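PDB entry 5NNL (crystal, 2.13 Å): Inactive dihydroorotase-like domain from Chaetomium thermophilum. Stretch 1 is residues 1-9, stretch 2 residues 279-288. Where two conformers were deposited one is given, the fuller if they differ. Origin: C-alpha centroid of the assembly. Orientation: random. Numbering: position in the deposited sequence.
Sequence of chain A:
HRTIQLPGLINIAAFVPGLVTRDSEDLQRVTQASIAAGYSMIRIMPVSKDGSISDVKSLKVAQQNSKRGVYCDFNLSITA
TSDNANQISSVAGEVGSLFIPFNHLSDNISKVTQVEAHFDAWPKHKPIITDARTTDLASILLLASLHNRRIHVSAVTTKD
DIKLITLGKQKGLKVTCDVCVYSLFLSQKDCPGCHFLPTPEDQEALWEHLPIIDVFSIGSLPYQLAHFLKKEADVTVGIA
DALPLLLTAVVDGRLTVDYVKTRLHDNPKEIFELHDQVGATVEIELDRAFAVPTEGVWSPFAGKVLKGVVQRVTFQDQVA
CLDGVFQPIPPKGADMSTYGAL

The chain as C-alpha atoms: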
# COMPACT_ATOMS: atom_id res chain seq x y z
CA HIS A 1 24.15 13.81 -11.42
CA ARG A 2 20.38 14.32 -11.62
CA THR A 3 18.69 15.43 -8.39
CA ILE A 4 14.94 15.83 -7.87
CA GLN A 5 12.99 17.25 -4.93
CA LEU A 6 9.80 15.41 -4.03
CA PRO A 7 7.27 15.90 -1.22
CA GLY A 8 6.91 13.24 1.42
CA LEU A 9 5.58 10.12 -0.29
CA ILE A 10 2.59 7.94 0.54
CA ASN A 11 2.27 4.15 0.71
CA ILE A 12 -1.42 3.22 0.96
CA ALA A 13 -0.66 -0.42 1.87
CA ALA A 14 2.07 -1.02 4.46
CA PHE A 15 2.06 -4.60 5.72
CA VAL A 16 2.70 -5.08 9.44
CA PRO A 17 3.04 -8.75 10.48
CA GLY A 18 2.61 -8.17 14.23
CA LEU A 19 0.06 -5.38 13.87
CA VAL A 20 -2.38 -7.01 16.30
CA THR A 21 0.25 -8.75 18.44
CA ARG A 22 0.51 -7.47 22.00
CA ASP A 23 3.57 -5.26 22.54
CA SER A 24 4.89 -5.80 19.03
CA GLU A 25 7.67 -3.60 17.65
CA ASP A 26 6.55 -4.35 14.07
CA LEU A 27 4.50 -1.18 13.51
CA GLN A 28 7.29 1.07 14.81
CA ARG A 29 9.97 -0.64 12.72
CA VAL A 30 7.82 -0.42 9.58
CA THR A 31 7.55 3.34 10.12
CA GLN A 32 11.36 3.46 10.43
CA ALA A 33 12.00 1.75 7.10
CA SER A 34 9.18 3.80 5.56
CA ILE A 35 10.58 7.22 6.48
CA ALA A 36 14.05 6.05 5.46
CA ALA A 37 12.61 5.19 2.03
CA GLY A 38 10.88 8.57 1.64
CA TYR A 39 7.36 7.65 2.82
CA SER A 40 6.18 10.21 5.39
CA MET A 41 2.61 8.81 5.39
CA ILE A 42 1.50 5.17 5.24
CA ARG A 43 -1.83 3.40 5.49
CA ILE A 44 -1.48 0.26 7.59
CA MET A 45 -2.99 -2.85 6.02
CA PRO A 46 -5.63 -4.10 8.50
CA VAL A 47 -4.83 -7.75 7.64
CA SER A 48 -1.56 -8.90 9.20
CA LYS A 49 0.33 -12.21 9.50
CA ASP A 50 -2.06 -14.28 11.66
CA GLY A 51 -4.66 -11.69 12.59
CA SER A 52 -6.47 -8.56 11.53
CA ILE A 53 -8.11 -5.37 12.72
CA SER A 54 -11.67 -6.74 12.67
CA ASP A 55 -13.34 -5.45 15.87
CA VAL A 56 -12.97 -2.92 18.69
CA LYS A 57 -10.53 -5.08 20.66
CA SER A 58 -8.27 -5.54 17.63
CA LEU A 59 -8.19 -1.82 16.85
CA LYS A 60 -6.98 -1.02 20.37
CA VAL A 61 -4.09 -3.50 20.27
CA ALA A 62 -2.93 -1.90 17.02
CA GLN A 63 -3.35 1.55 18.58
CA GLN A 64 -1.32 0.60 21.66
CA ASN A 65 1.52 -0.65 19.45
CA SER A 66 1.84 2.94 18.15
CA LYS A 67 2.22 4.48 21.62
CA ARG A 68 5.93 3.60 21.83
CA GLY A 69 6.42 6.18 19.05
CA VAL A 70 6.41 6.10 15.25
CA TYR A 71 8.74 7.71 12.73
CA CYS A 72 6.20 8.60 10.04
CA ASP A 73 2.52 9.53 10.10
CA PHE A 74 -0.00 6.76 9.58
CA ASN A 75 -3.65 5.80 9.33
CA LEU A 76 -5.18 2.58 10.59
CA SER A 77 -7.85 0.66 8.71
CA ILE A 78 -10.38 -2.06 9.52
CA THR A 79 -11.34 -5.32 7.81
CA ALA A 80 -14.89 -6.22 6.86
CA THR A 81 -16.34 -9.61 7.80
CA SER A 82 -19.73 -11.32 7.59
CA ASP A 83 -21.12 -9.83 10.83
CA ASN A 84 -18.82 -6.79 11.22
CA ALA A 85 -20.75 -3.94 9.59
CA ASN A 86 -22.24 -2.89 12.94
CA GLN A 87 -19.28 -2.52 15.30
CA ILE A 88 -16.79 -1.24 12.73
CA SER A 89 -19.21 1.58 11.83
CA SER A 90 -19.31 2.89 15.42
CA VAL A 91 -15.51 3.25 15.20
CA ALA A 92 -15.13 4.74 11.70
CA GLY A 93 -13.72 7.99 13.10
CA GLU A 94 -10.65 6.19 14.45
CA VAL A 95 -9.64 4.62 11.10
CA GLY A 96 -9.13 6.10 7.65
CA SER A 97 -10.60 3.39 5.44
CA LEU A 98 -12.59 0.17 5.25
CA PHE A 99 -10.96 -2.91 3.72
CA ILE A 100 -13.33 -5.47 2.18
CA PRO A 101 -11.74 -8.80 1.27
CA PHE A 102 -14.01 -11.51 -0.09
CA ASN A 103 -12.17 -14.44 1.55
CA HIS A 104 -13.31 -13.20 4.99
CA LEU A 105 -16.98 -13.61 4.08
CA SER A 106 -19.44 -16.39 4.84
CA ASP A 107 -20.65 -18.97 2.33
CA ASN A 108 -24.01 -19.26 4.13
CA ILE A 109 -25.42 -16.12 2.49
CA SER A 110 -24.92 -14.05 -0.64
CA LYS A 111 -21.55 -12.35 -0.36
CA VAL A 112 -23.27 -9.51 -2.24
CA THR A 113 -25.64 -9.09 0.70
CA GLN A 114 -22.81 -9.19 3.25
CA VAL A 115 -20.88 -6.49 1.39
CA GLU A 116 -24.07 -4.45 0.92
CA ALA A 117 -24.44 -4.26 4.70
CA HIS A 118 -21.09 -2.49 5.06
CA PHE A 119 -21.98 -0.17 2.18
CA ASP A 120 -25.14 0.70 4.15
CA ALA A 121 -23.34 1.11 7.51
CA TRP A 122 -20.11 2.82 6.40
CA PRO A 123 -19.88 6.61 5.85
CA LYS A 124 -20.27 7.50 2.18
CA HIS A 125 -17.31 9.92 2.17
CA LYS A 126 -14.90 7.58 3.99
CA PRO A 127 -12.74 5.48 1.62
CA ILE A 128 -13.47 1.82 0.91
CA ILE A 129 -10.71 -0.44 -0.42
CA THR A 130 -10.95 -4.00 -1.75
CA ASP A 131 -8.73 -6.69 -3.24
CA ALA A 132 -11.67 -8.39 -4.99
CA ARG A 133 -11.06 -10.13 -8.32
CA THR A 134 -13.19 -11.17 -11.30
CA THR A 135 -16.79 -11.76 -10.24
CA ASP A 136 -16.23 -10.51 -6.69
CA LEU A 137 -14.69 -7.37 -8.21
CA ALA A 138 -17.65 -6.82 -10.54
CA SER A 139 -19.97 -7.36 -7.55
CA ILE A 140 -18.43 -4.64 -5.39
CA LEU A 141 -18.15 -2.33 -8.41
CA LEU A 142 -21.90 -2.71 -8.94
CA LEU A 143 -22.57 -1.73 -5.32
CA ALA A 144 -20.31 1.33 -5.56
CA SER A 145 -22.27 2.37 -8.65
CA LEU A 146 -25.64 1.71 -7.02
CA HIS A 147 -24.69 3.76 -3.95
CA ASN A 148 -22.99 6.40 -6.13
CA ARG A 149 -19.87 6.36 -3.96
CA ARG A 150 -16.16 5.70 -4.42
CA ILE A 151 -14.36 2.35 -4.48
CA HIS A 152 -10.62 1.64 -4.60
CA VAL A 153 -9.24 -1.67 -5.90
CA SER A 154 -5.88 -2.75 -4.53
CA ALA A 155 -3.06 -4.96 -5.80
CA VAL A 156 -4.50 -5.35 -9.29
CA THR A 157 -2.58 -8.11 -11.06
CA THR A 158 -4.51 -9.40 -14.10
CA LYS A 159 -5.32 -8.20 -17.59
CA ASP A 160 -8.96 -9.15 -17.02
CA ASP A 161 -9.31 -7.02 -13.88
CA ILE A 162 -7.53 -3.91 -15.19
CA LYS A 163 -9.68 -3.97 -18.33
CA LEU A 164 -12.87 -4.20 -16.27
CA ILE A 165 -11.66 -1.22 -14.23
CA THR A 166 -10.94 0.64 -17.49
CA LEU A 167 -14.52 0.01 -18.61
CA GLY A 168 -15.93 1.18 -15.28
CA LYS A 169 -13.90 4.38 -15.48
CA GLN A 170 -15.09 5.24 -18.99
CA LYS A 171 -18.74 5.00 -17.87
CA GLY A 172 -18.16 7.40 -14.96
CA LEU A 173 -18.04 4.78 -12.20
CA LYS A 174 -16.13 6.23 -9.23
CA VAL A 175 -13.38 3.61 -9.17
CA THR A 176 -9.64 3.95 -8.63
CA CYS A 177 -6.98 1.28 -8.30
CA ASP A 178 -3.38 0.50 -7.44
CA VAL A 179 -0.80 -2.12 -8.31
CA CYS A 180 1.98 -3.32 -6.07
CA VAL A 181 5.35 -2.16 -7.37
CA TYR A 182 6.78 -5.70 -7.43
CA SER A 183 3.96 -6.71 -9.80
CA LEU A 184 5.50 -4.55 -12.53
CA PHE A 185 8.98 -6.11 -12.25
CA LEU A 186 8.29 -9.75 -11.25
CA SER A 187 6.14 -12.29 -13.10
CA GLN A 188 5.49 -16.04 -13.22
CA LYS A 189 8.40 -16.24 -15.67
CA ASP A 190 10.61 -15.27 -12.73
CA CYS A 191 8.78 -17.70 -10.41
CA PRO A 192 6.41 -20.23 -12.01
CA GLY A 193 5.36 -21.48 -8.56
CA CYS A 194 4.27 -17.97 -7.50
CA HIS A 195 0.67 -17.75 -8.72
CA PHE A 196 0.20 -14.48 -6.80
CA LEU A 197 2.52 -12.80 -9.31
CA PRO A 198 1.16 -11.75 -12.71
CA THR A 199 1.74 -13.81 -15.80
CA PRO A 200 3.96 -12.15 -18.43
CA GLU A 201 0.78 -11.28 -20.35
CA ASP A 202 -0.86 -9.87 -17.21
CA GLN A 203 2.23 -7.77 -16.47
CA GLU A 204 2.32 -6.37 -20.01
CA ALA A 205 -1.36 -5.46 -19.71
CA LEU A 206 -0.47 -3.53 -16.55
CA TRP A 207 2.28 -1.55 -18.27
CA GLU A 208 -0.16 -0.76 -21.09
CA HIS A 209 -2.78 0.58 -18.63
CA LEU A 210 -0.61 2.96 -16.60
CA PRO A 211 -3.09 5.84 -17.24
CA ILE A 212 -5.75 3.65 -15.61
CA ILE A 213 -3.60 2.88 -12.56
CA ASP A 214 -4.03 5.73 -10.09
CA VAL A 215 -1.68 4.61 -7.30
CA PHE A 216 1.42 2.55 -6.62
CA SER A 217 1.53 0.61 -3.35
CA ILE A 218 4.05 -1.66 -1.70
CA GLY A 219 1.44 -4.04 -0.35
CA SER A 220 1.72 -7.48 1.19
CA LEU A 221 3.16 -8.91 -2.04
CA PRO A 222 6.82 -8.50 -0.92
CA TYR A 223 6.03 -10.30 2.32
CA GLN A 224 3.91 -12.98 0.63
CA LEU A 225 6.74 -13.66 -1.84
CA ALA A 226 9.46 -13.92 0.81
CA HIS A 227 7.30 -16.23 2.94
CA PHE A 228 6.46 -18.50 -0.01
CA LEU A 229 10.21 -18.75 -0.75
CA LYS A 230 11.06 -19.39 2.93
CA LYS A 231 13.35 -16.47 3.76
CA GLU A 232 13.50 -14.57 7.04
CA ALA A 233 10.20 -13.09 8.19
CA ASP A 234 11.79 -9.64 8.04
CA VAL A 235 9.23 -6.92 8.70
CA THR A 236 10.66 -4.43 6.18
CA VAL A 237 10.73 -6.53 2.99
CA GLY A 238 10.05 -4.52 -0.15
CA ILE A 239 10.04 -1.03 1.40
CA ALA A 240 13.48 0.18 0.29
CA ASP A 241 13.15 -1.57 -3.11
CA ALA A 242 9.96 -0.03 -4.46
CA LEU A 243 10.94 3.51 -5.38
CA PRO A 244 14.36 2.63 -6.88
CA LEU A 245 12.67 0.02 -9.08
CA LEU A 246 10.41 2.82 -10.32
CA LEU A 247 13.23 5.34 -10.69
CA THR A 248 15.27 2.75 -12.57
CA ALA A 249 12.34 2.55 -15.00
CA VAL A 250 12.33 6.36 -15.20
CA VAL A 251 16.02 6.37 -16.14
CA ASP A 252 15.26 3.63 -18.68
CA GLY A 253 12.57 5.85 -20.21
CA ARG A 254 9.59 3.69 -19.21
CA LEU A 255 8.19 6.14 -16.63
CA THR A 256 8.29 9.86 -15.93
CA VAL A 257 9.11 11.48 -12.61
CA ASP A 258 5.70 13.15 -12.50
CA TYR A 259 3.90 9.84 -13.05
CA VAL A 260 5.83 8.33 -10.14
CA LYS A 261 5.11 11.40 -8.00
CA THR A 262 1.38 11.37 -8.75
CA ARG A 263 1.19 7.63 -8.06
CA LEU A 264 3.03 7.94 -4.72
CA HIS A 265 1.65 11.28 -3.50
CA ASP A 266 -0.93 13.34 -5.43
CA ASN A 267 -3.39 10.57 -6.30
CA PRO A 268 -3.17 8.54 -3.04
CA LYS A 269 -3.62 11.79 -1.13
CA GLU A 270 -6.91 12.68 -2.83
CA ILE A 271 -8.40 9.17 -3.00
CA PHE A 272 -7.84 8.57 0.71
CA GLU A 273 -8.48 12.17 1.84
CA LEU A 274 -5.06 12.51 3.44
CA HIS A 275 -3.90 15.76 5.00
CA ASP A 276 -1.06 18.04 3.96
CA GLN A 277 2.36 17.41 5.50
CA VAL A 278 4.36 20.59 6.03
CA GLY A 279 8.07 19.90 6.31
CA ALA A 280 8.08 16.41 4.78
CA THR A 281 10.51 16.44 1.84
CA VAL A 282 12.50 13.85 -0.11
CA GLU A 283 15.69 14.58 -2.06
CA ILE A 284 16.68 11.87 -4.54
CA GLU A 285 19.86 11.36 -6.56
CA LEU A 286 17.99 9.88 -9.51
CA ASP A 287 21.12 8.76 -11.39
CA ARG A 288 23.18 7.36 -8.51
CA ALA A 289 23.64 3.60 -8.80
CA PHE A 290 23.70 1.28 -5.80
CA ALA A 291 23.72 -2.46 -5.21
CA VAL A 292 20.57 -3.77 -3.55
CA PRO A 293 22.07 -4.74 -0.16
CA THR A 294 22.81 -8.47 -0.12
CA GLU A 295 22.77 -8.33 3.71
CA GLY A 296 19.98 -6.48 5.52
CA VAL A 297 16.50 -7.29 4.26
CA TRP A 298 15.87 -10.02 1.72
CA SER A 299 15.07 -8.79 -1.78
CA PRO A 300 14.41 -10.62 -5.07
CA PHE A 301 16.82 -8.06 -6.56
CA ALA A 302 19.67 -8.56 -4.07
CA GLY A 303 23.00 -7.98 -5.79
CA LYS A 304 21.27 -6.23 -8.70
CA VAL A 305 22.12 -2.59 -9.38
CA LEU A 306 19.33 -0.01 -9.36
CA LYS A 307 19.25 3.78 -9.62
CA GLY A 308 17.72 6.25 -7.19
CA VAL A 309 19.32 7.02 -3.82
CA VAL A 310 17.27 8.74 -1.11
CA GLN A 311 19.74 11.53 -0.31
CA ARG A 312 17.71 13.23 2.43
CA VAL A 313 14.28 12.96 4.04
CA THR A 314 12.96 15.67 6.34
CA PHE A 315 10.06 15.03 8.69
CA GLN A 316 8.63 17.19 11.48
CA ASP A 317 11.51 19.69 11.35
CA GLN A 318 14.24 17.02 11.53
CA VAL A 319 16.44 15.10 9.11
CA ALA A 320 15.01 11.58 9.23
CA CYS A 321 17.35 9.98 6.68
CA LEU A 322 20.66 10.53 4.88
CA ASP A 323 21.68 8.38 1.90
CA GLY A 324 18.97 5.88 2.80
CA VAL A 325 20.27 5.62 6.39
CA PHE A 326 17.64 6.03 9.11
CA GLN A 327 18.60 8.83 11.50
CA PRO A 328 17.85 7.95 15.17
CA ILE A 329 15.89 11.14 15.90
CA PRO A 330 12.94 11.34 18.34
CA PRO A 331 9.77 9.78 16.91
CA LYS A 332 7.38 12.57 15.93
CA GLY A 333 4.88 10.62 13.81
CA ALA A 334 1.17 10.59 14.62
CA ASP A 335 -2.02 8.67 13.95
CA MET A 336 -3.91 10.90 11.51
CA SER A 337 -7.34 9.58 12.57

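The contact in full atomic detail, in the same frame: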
# COMPACT_ATOMS: atom_id res chain seq x y z
N HIS A 1 24.93 14.51 -12.43
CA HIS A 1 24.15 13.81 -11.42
C HIS A 1 22.78 14.47 -11.25
O HIS A 1 22.68 15.57 -10.71
CB HIS A 1 24.89 13.79 -10.09
N ARG A 2 21.73 13.79 -11.70
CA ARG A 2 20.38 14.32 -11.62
C ARG A 2 19.86 14.24 -10.19
O ARG A 2 19.92 13.18 -9.56
CB ARG A 2 19.45 13.56 -12.56
CG ARG A 2 19.49 14.04 -14.01
CD ARG A 2 18.43 13.34 -14.85
NE ARG A 2 18.87 12.04 -15.32
CZ ARG A 2 18.11 11.18 -16.00
NH1 ARG A 2 18.61 10.02 -16.39
NH2 ARG A 2 16.85 11.48 -16.28
N THR A 3 19.34 15.36 -9.69
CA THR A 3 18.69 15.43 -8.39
C THR A 3 17.28 15.98 -8.57
O THR A 3 17.06 16.92 -9.34
CB THR A 3 19.47 16.33 -7.42
OG1 THR A 3 20.72 15.71 -7.09
CG2 THR A 3 18.69 16.57 -6.14
N ILE A 4 16.33 15.39 -7.85
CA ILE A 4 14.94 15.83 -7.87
C ILE A 4 14.44 15.99 -6.44
O ILE A 4 14.82 15.22 -5.55
CB ILE A 4 14.04 14.84 -8.65
CG1 ILE A 4 14.08 13.45 -8.01
CG2 ILE A 4 14.50 14.77 -10.12
CD1 ILE A 4 13.09 12.46 -8.62
N GLN A 5 13.60 17.00 -6.22
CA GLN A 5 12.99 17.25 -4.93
C GLN A 5 11.54 16.82 -4.98
O GLN A 5 10.77 17.31 -5.82
CB GLN A 5 13.09 18.73 -4.56
CG GLN A 5 14.40 19.12 -3.89
CD GLN A 5 14.72 20.60 -4.05
OE1 GLN A 5 13.98 21.46 -3.57
NE2 GLN A 5 15.81 20.90 -4.74
N LEU A 6 11.16 15.89 -4.10
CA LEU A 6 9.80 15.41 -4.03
C LEU A 6 9.22 15.71 -2.65
O LEU A 6 9.96 15.81 -1.67
CB LEU A 6 9.72 13.90 -4.28
CG LEU A 6 10.10 13.43 -5.69
CD1 LEU A 6 10.08 11.91 -5.76
CD2 LEU A 6 9.15 14.01 -6.72
N PRO A 7 7.90 15.86 -2.55
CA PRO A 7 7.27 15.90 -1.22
C PRO A 7 7.33 14.53 -0.57
O PRO A 7 7.65 13.52 -1.21
CB PRO A 7 5.84 16.32 -1.52
CG PRO A 7 5.58 15.80 -2.90
CD PRO A 7 6.90 15.87 -3.63
N GLY A 8 7.02 14.50 0.72
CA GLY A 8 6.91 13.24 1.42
C GLY A 8 5.96 12.31 0.68
O GLY A 8 4.89 12.74 0.24
N LEU A 9 6.35 11.05 0.52
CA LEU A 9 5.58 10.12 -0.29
C LEU A 9 4.63 9.30 0.57
O LEU A 9 4.72 9.28 1.80
CB LEU A 9 6.52 9.20 -1.09
CG LEU A 9 7.44 9.91 -2.08
CD1 LEU A 9 8.38 8.91 -2.76
CD2 LEU A 9 6.65 10.70 -3.13
N GLY A 279 6.75 20.28 5.85
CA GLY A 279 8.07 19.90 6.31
C GLY A 279 8.53 18.52 5.90
O GLY A 279 9.67 18.16 6.21
N ALA A 280 7.69 17.73 5.24
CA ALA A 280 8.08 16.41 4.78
C ALA A 280 8.59 16.54 3.35
O ALA A 280 7.81 16.85 2.43
CB ALA A 280 6.91 15.43 4.86
N THR A 281 9.89 16.32 3.15
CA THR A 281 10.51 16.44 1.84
C THR A 281 11.43 15.25 1.60
O THR A 281 11.95 14.64 2.54
CB THR A 281 11.30 17.75 1.70
OG1 THR A 281 12.46 17.71 2.55
CG2 THR A 281 10.43 18.95 2.07
N VAL A 282 11.63 14.93 0.32
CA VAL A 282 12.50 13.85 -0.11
C VAL A 282 13.40 14.37 -1.22
O VAL A 282 12.91 14.86 -2.25
CB VAL A 282 11.70 12.63 -0.61
CG1 VAL A 282 12.64 11.50 -1.01
CG2 VAL A 282 10.74 12.16 0.45
N GLU A 283 14.71 14.24 -1.04
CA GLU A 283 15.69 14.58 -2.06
C GLU A 283 16.32 13.30 -2.58
O GLU A 283 16.83 12.49 -1.79
CB GLU A 283 16.77 15.52 -1.51
CG GLU A 283 17.77 15.99 -2.56
CD GLU A 283 18.81 16.94 -2.00
OE1 GLU A 283 19.15 16.81 -0.80
OE2 GLU A 283 19.28 17.82 -2.76
N ILE A 284 16.31 13.13 -3.90
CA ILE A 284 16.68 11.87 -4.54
C ILE A 284 17.76 12.14 -5.58
O ILE A 284 17.59 13.02 -6.44
CB ILE A 284 15.46 11.19 -5.18
CG1 ILE A 284 14.51 10.69 -4.09
CG2 ILE A 284 15.88 10.02 -6.06
CD1 ILE A 284 13.08 10.80 -4.46
N GLU A 285 18.85 11.39 -5.50
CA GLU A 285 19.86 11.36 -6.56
C GLU A 285 19.39 10.31 -7.56
O GLU A 285 19.64 9.11 -7.41
CB GLU A 285 21.23 11.06 -5.97
CG GLU A 285 21.75 12.20 -5.09
CD GLU A 285 22.77 11.77 -4.04
OE1 GLU A 285 23.68 12.57 -3.75
OE2 GLU A 285 22.65 10.65 -3.49
N LEU A 286 18.69 10.78 -8.59
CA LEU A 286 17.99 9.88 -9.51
C LEU A 286 18.95 8.99 -10.29
O LEU A 286 18.59 7.86 -10.65
CB LEU A 286 17.14 10.72 -10.47
CG LEU A 286 16.42 9.99 -11.60
CD1 LEU A 286 15.47 8.94 -11.07
CD2 LEU A 286 15.67 11.00 -12.46
N ASP A 287 20.17 9.46 -10.55
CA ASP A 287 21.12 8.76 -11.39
C ASP A 287 22.14 7.95 -10.61
O ASP A 287 22.92 7.21 -11.22
CB ASP A 287 21.87 9.75 -12.29
CG ASP A 287 21.14 10.03 -13.59
OD1 ASP A 287 20.54 9.08 -14.15
OD2 ASP A 287 21.18 11.19 -14.04
N ARG A 288 22.17 8.06 -9.29
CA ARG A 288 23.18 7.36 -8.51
C ARG A 288 22.85 5.87 -8.47
O ARG A 288 21.74 5.48 -8.08
CB ARG A 288 23.27 7.93 -7.10
CG ARG A 288 24.47 7.42 -6.34
CD ARG A 288 24.58 8.04 -4.96
NE ARG A 288 25.58 7.35 -4.16
CZ ARG A 288 25.73 7.49 -2.84
NH1 ARG A 288 24.93 8.30 -2.16
NH2 ARG A 288 26.68 6.82 -2.21

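What is the strongest polar interaction between side chains here? It is the salt bridge between Arg2 and Asp287, in which Arg2 NE donates a hydrogen bond to Asp287 OD2 at 2.8 Å. A second hydrogen bond, from Arg2 NH1 to Asp287 OD1 at 3.1 Å, is weak, its N-H...O angle being 130°. Asp287 OD2 lies at the edge of the guanidinium, near its plane, where the N-H groups point. Over one face of the same group sits Leu286, with Arg2 NH2 4.0 Å from Leu286 CD2. Asp287 lies where the chain turns a corner, at Leu286 and Asp287, within a type I turn running from Glu285 to Arg288.

How do the backbones hold together? The strand of residues 3-7 runs antiparallel to the strand that begins at Thr281, and Ile4 and Ile284 form a hydrogen-bonded pair: Ile4 N to Ile284 O is 3.0 Å, and Ile284 N to Ile4 O is 3.1 Å. Two residues on, the pairing of Leu6 with Val282 is tighter, with 2.7 Å both from Leu6 N to Val282 O and from Val282 N to Leu6 O. The ladder is extended at one end by Leu286 N donating to Arg2 O at 2.9 Å and at the other by Gly8 N donating to Ala280 O at 3.0 Å. Pro7, whose ring nitrogen carries no hydrogen, falls at a non-hydrogen-bonded position opposite Thr281, so the pattern passes it without losing a donor.

What fills the positions between these bonds? There the alpha carbons come close and CA-H groups approach carbonyls: Thr3 CA lies 3.3 Å from Ile284 O, and Gln5 CA lies 3.6 Å from Val282 O. Glu285 CA makes a similar contact with Arg2 O at 3.5 Å.

How do the side chains pack on the two faces of the sheet? Ile4, Leu6, Val282 and Ile284 share one face and form an apolar cluster. Its closest contact joins the branch ends Leu6 CD1 and Ile284 CD1, 3.5 Å apart, a diagonal approach between residues that are not paired; directly across, Ile4 CG1 is 3.9 Å from Ile284 CB. Thr3, Gln5, Glu283 and Glu285 occupy the other face, where contact is sparser: Thr3 CG2 lies 3.7 Å from Glu283 OE2. At the far end the chains fit closely around Gly8, since an ideal CB on this residue would fall 2.8 Å from Ala280 CB, a clash.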